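Local structure of diaminopimelate decarboxylase (Methanocaldococcus jannaschii, 1TWI) at residues A[304-309]-A[371-376]; A[315-320]-A[352-357]. The protein catalyses the pyridoxal phosphate-dependent decarboxylation of meso-diaminopimelate to L-lysine, the last step of lysine biosynthesis, and works as a homodimer. One frame throughout, in Å; residues are numbered along the deposited sequence.

Interaction 1: A[304-309]-A[371-376]; sequences GKVHHI and DKVEVG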
loop_
_atom_site.group_PDB
_atom_site.type_symbol
_atom_site.label_atom_id
_atom_site.label_comp_id
_atom_site.label_asym_id
_atom_site.label_seq_id
_atom_site.Cartn_x
_atom_site.Cartn_y
_atom_site.Cartn_z
ATOM N N GLY A 304 6.158 -16.477 7.973
ATOM C CA GLY A 304 6.304 -15.507 9.040
ATOM C C GLY A 304 6.475 -16.267 10.352
ATOM O O GLY A 304 5.724 -17.198 10.639
ATOM N N LYS A 305 7.480 -15.895 11.123
ATOM C CA LYS A 305 7.698 -16.549 12.366
ATOM C C LYS A 305 6.853 -15.924 13.475
ATOM O O LYS A 305 6.628 -14.678 13.533
ATOM C CB LYS A 305 9.193 -16.516 12.720
ATOM C CG LYS A 305 9.517 -17.079 14.132
ATOM C CD LYS A 305 11.045 -17.433 14.306
ATOM C CE LYS A 305 11.932 -16.205 14.307
ATOM N NZ LYS A 305 13.348 -16.624 14.627
ATOM N N VAL A 306 6.389 -16.792 14.367
ATOM C CA VAL A 306 5.594 -16.365 15.517
ATOM C C VAL A 306 6.464 -15.847 16.642
ATOM O O VAL A 306 7.291 -16.606 17.180
ATOM C CB VAL A 306 4.762 -17.553 16.045
ATOM C CG1 VAL A 306 3.994 -17.118 17.301
ATOM C CG2 VAL A 306 3.759 -17.992 14.920
ATOM N N HIS A 307 6.295 -14.576 17.018
ATOM C CA HIS A 307 7.129 -14.060 18.123
ATOM C C HIS A 307 6.345 -13.978 19.421
ATOM O O HIS A 307 6.942 -14.037 20.496
ATOM C CB HIS A 307 7.720 -12.681 17.762
ATOM C CG HIS A 307 8.749 -12.752 16.686
ATOM N ND1 HIS A 307 10.096 -12.675 16.941
ATOM C CD2 HIS A 307 8.633 -12.960 15.347
ATOM C CE1 HIS A 307 10.772 -12.827 15.812
ATOM N NE2 HIS A 307 9.905 -13.004 14.828
ATOM N N HIS A 308 5.019 -13.873 19.338
ATOM C CA HIS A 308 4.199 -13.780 20.568
ATOM C C HIS A 308 2.828 -14.408 20.406
ATOM O O HIS A 308 2.250 -14.379 19.309
ATOM C CB HIS A 308 3.952 -12.325 20.955
ATOM C CG HIS A 308 5.196 -11.544 21.205
ATOM N ND1 HIS A 308 5.952 -11.719 22.333
ATOM C CD2 HIS A 308 5.809 -10.562 20.491
ATOM C CE1 HIS A 308 6.980 -10.889 22.317
ATOM N NE2 HIS A 308 6.917 -10.173 21.208
ATOM N N ILE A 309 2.334 -15.011 21.493
ATOM C CA ILE A 309 0.971 -15.538 21.523
ATOM C C ILE A 309 0.278 -14.697 22.597
ATOM O O ILE A 309 0.845 -14.427 23.669
ATOM C CB ILE A 309 0.922 -17.030 21.899
ATOM C CG1 ILE A 309 1.634 -17.858 20.799
ATOM C CG2 ILE A 309 -0.561 -17.447 22.090
ATOM C CD1 ILE A 309 1.867 -19.304 21.128
ATOM N N ASP A 371 -2.886 -25.938 13.360
ATOM C CA ASP A 371 -2.193 -26.817 14.311
ATOM C C ASP A 371 -1.608 -25.867 15.357
ATOM O O ASP A 371 -1.079 -24.788 15.020
ATOM C CB ASP A 371 -1.073 -27.621 13.647
ATOM C CG ASP A 371 -1.619 -28.797 12.812
ATOM O OD1 ASP A 371 -2.422 -28.507 11.909
ATOM O OD2 ASP A 371 -1.257 -29.993 13.055
ATOM N N LYS A 372 -1.702 -26.306 16.616
ATOM C CA LYS A 372 -1.301 -25.570 17.812
ATOM C C LYS A 372 -0.066 -24.693 17.581
ATOM O O LYS A 372 1.012 -25.199 17.299
ATOM C CB LYS A 372 -1.031 -26.561 18.943
ATOM C CG LYS A 372 -0.755 -25.919 20.291
ATOM C CD LYS A 372 -2.018 -25.514 20.975
ATOM C CE LYS A 372 -1.791 -25.123 22.442
ATOM N NZ LYS A 372 -0.854 -23.946 22.571
ATOM N N VAL A 373 -0.248 -23.389 17.749
ATOM C CA VAL A 373 0.842 -22.438 17.524
ATOM C C VAL A 373 1.717 -22.167 18.756
ATOM O O VAL A 373 1.207 -21.927 19.847
ATOM C CB VAL A 373 0.276 -21.094 16.954
ATOM C CG1 VAL A 373 1.434 -20.113 16.693
ATOM C CG2 VAL A 373 -0.494 -21.346 15.646
ATOM N N GLU A 374 3.037 -22.291 18.583
ATOM C CA GLU A 374 4.000 -21.990 19.643
ATOM C C GLU A 374 4.948 -20.889 19.145
ATOM O O GLU A 374 5.143 -20.737 17.952
ATOM C CB GLU A 374 4.773 -23.262 20.013
ATOM C CG GLU A 374 3.762 -24.362 20.473
ATOM C CD GLU A 374 4.361 -25.749 20.586
ATOM O OE1 GLU A 374 3.699 -26.781 20.183
ATOM O OE2 GLU A 374 5.497 -25.805 21.111
ATOM N N VAL A 375 5.492 -20.100 20.058
ATOM C CA VAL A 375 6.455 -19.053 19.660
ATOM C C VAL A 375 7.557 -19.786 18.968
ATOM O O VAL A 375 8.010 -20.847 19.453
ATOM C CB VAL A 375 7.019 -18.318 20.917
ATOM C CG1 VAL A 375 8.291 -17.472 20.553
ATOM C CG2 VAL A 375 5.923 -17.432 21.510
ATOM N N GLY A 376 8.008 -19.263 17.825
ATOM C CA GLY A 376 9.097 -19.920 17.114
ATOM C C GLY A 376 8.590 -20.737 15.937
ATOM O O GLY A 376 9.350 -21.124 15.038
#

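Interaction 2: A[315-320]-A[352-357]; sequences TKWVMI and SIAGGL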
loop_
_atom_site.group_PDB
_atom_site.type_symbol
_atom_site.label_atom_id
_atom_site.label_comp_id
_atom_site.label_asym_id
_atom_site.label_seq_id
_atom_site.Cartn_x
_atom_site.Cartn_y
_atom_site.Cartn_z
ATOM N N THR A 315 -10.357 -13.198 21.745
ATOM C CA THR A 315 -9.638 -14.001 20.782
ATOM C C THR A 315 -8.212 -14.296 21.146
ATOM O O THR A 315 -7.587 -13.592 21.950
ATOM C CB THR A 315 -9.721 -13.391 19.310
ATOM O OG1 THR A 315 -8.427 -13.013 18.837
ATOM C CG2 THR A 315 -10.633 -12.202 19.258
ATOM N N LYS A 316 -7.725 -15.419 20.634
ATOM C CA LYS A 316 -6.337 -15.758 20.891
ATOM C C LYS A 316 -5.573 -15.295 19.641
ATOM O O LYS A 316 -5.817 -15.746 18.516
ATOM C CB LYS A 316 -6.144 -17.256 21.127
ATOM C CG LYS A 316 -4.713 -17.613 21.506
ATOM C CD LYS A 316 -4.690 -19.053 22.054
ATOM C CE LYS A 316 -3.264 -19.565 22.148
ATOM N NZ LYS A 316 -3.090 -20.797 22.985
ATOM N N TRP A 317 -4.693 -14.329 19.866
ATOM C CA TRP A 317 -3.903 -13.745 18.790
ATOM C C TRP A 317 -2.531 -14.370 18.727
ATOM O O TRP A 317 -1.907 -14.628 19.754
ATOM C CB TRP A 317 -3.696 -12.261 19.018
ATOM C CG TRP A 317 -4.899 -11.417 18.870
ATOM C CD1 TRP A 317 -5.750 -10.962 19.869
ATOM C CD2 TRP A 317 -5.418 -10.915 17.645
ATOM N NE1 TRP A 317 -6.767 -10.222 19.296
ATOM C CE2 TRP A 317 -6.576 -10.188 17.939
ATOM C CE3 TRP A 317 -5.005 -11.013 16.317
ATOM C CZ2 TRP A 317 -7.327 -9.567 16.944
ATOM C CZ3 TRP A 317 -5.740 -10.403 15.345
ATOM C CH2 TRP A 317 -6.881 -9.693 15.654
ATOM N N VAL A 318 -2.072 -14.569 17.504
ATOM C CA VAL A 318 -0.766 -15.129 17.197
ATOM C C VAL A 318 -0.083 -13.979 16.409
ATOM O O VAL A 318 -0.617 -13.529 15.393
ATOM C CB VAL A 318 -0.995 -16.424 16.336
ATOM C CG1 VAL A 318 0.260 -16.819 15.625
ATOM C CG2 VAL A 318 -1.452 -17.568 17.283
ATOM N N MET A 319 1.058 -13.473 16.903
ATOM C CA MET A 319 1.724 -12.344 16.251
ATOM C C MET A 319 2.938 -12.817 15.480
ATOM O O MET A 319 3.835 -13.420 16.054
ATOM C CB MET A 319 2.198 -11.313 17.291
ATOM C CG MET A 319 1.180 -11.003 18.433
ATOM S SD MET A 319 -0.353 -10.337 17.787
ATOM C CE MET A 319 -1.058 -9.537 19.335
ATOM N N ILE A 320 2.977 -12.520 14.182
ATOM C CA ILE A 320 4.102 -12.944 13.377
ATOM C C ILE A 320 4.942 -11.798 12.812
ATOM O O ILE A 320 4.499 -10.632 12.812
ATOM C CB ILE A 320 3.632 -13.878 12.200
ATOM C CG1 ILE A 320 2.639 -13.132 11.290
ATOM C CG2 ILE A 320 2.957 -15.198 12.787
ATOM C CD1 ILE A 320 2.283 -13.970 10.069
ATOM N N SER A 352 -6.447 -15.893 15.626
ATOM C CA SER A 352 -6.432 -14.820 14.624
ATOM C C SER A 352 -4.928 -14.493 14.466
ATOM O O SER A 352 -4.163 -14.560 15.421
ATOM C CB SER A 352 -7.237 -13.622 15.112
ATOM O OG SER A 352 -8.634 -13.942 15.136
ATOM N N ILE A 353 -4.494 -14.191 13.250
ATOM C CA ILE A 353 -3.062 -14.004 12.994
ATOM C C ILE A 353 -2.799 -12.561 12.588
ATOM O O ILE A 353 -3.406 -12.082 11.642
ATOM C CB ILE A 353 -2.562 -14.896 11.790
ATOM C CG1 ILE A 353 -2.705 -16.421 12.083
ATOM C CG2 ILE A 353 -1.080 -14.678 11.575
ATOM C CD1 ILE A 353 -4.018 -16.999 11.732
ATOM N N ALA A 354 -1.884 -11.899 13.267
ATOM C CA ALA A 354 -1.576 -10.489 12.947
ATOM C C ALA A 354 -0.092 -10.197 12.782
ATOM O O ALA A 354 0.754 -10.889 13.359
ATOM C CB ALA A 354 -2.103 -9.587 14.089
ATOM N N GLY A 355 0.203 -9.120 12.038
ATOM C CA GLY A 355 1.576 -8.679 11.887
ATOM C C GLY A 355 1.803 -7.670 13.016
ATOM O O GLY A 355 0.922 -7.471 13.857
ATOM N N GLY A 356 2.967 -7.025 13.052
ATOM C CA GLY A 356 3.226 -6.074 14.123
ATOM C C GLY A 356 3.051 -4.574 13.827
ATOM O O GLY A 356 3.536 -3.729 14.603
ATOM N N LEU A 357 2.360 -4.222 12.745
ATOM C CA LEU A 357 2.216 -2.803 12.439
ATOM C C LEU A 357 1.073 -2.201 13.253
ATOM O O LEU A 357 0.140 -2.928 13.667
ATOM C CB LEU A 357 1.980 -2.581 10.919
ATOM C CG LEU A 357 3.252 -2.782 10.043
ATOM C CD1 LEU A 357 3.494 -4.307 9.767
ATOM C CD2 LEU A 357 3.033 -2.053 8.660
HETATM O O HOH W 1 5.499 -8.109 12.491
#

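Interaction 1: A[304-309]-A[371-376]
Val306 and Val375 bring the two backbones to within 5.0 Å between their CA atoms, where a single hydrogen bond, Gly376 N to Val306 O at 2.8 Å and with an angle of 160° at the hydrogen, ties the loop 371-376 to the strand segment 304-309. Gly376 adopts a positive phi of 101°, at which a CB would be jammed against the preceding carbonyl oxygen, so glycine suits this turn. The side chains around the bond are small and branched. Val306 directs CG2 at Val373 CG1, 3.6 Å away, while its CG1, anti to the backbone N, leans on Val375 CA and Glu374 O. Val375 spreads both methyls over peptide oxygens of the strand, CG1 lying 3.6 Å from Val306 O. Farther along, Ile309 reaches the loop with CD1, 3.7 Å from Glu374 CA. The histidines between Val306 and Ile309 form a classic beta bulge opposite Met319, and the CB atoms of both are directed away from the loop: His307 NE2 bonds to Asp321, and His308 to Ser137 and Lys115 of the second subunit. The loop connects strand 363-371 to strand 378-382, and Val306 and Val373 also pack on Val318 of strand 316-320, a neighbour of strand 300-311 in the mixed sheet of the beta domain that accompanies the TIM barrel in fold-type III decarboxylases.

Interaction 2: A[315-320]-A[352-357]
Trp317 pairs with Ser352, Val318 with Ile353 and Met319 with Ala354 in a parallel ladder whose strand segments approach to 4.8 Å and diverge by 29°. Its four hydrogen bonds alternate as parallel pairing requires. Lys316 O accepts from Ser352 N, and Ser352 O from Val318 N at 3.0 Å; Val318 O then accepts from Ala354 N, and Ala354 O from Ile320 N at 2.9 Å. Ser352, Val318 and Ala354 thus each use both N and O across this ladder, and CA-H groups of Trp317, Ile353 and Met319 lie against three of these acceptors. Past the end of strand 352-354 a water bridges the two segments, donating to Ile320 O and accepting a weak bond from Gly356 N.

On the face bearing Trp317, Ser352 and Ala354, small residues make room for the indole. Ser352 CB sits over the six-membered ring, 3.8 Å from its centroid, as a CH-pi contact, and Ala354 CB meets Trp317 CE3 obliquely at 3.9 Å. Ser352 OG, beside its own backbone N (chi1 -70°), bonds to Asp367 N. Met319 SD adds a looser contact with Ala354 CB. On the face bearing Val318 and Ile353, Ile353 CG2 meets CD1 of Ile320, 3.8 Å away, branched side chains well suited to extended backbone.

Lys316 leads away from Ser352, and its NZ forms a salt bridge with Glu349, earlier on the same strand 348-354. Gly355 O accepts from Lys179 and Asn113 of the second subunit, close to an active site: Gly356 lies about 8 Å from the side chain of Cys358, the predicted proton donor. In the family's beta domain, strand 316-320 lies between 300-311 and 348-354, the latter also paired with 363-371, while Leu379 of strand 378-382 packs on Val318, Ile320 and Ile353.

In the fold
Both contacts reach the same mixed sheet, with centres 9 Å apart, and strand 316-320 of interaction 2 pairs antiparallel with strand 300-311 of interaction 1. Probable hydrogen bonds from His308 O to Met319 N and from His307 N to Met319 O join them directly. Interaction 2 is buried and built on a regular ladder, whereas interaction 1 is partly buried, with a loop whose far end, Glu374 to Gly376, is exposed, held by one backbone bond and aliphatic packing. Along the chain, interaction 2 is nested within the loop closed by interaction 1. Both touch the second subunit, but only interaction 2 runs on toward an active site; interaction 1 lies away from the annotated sites.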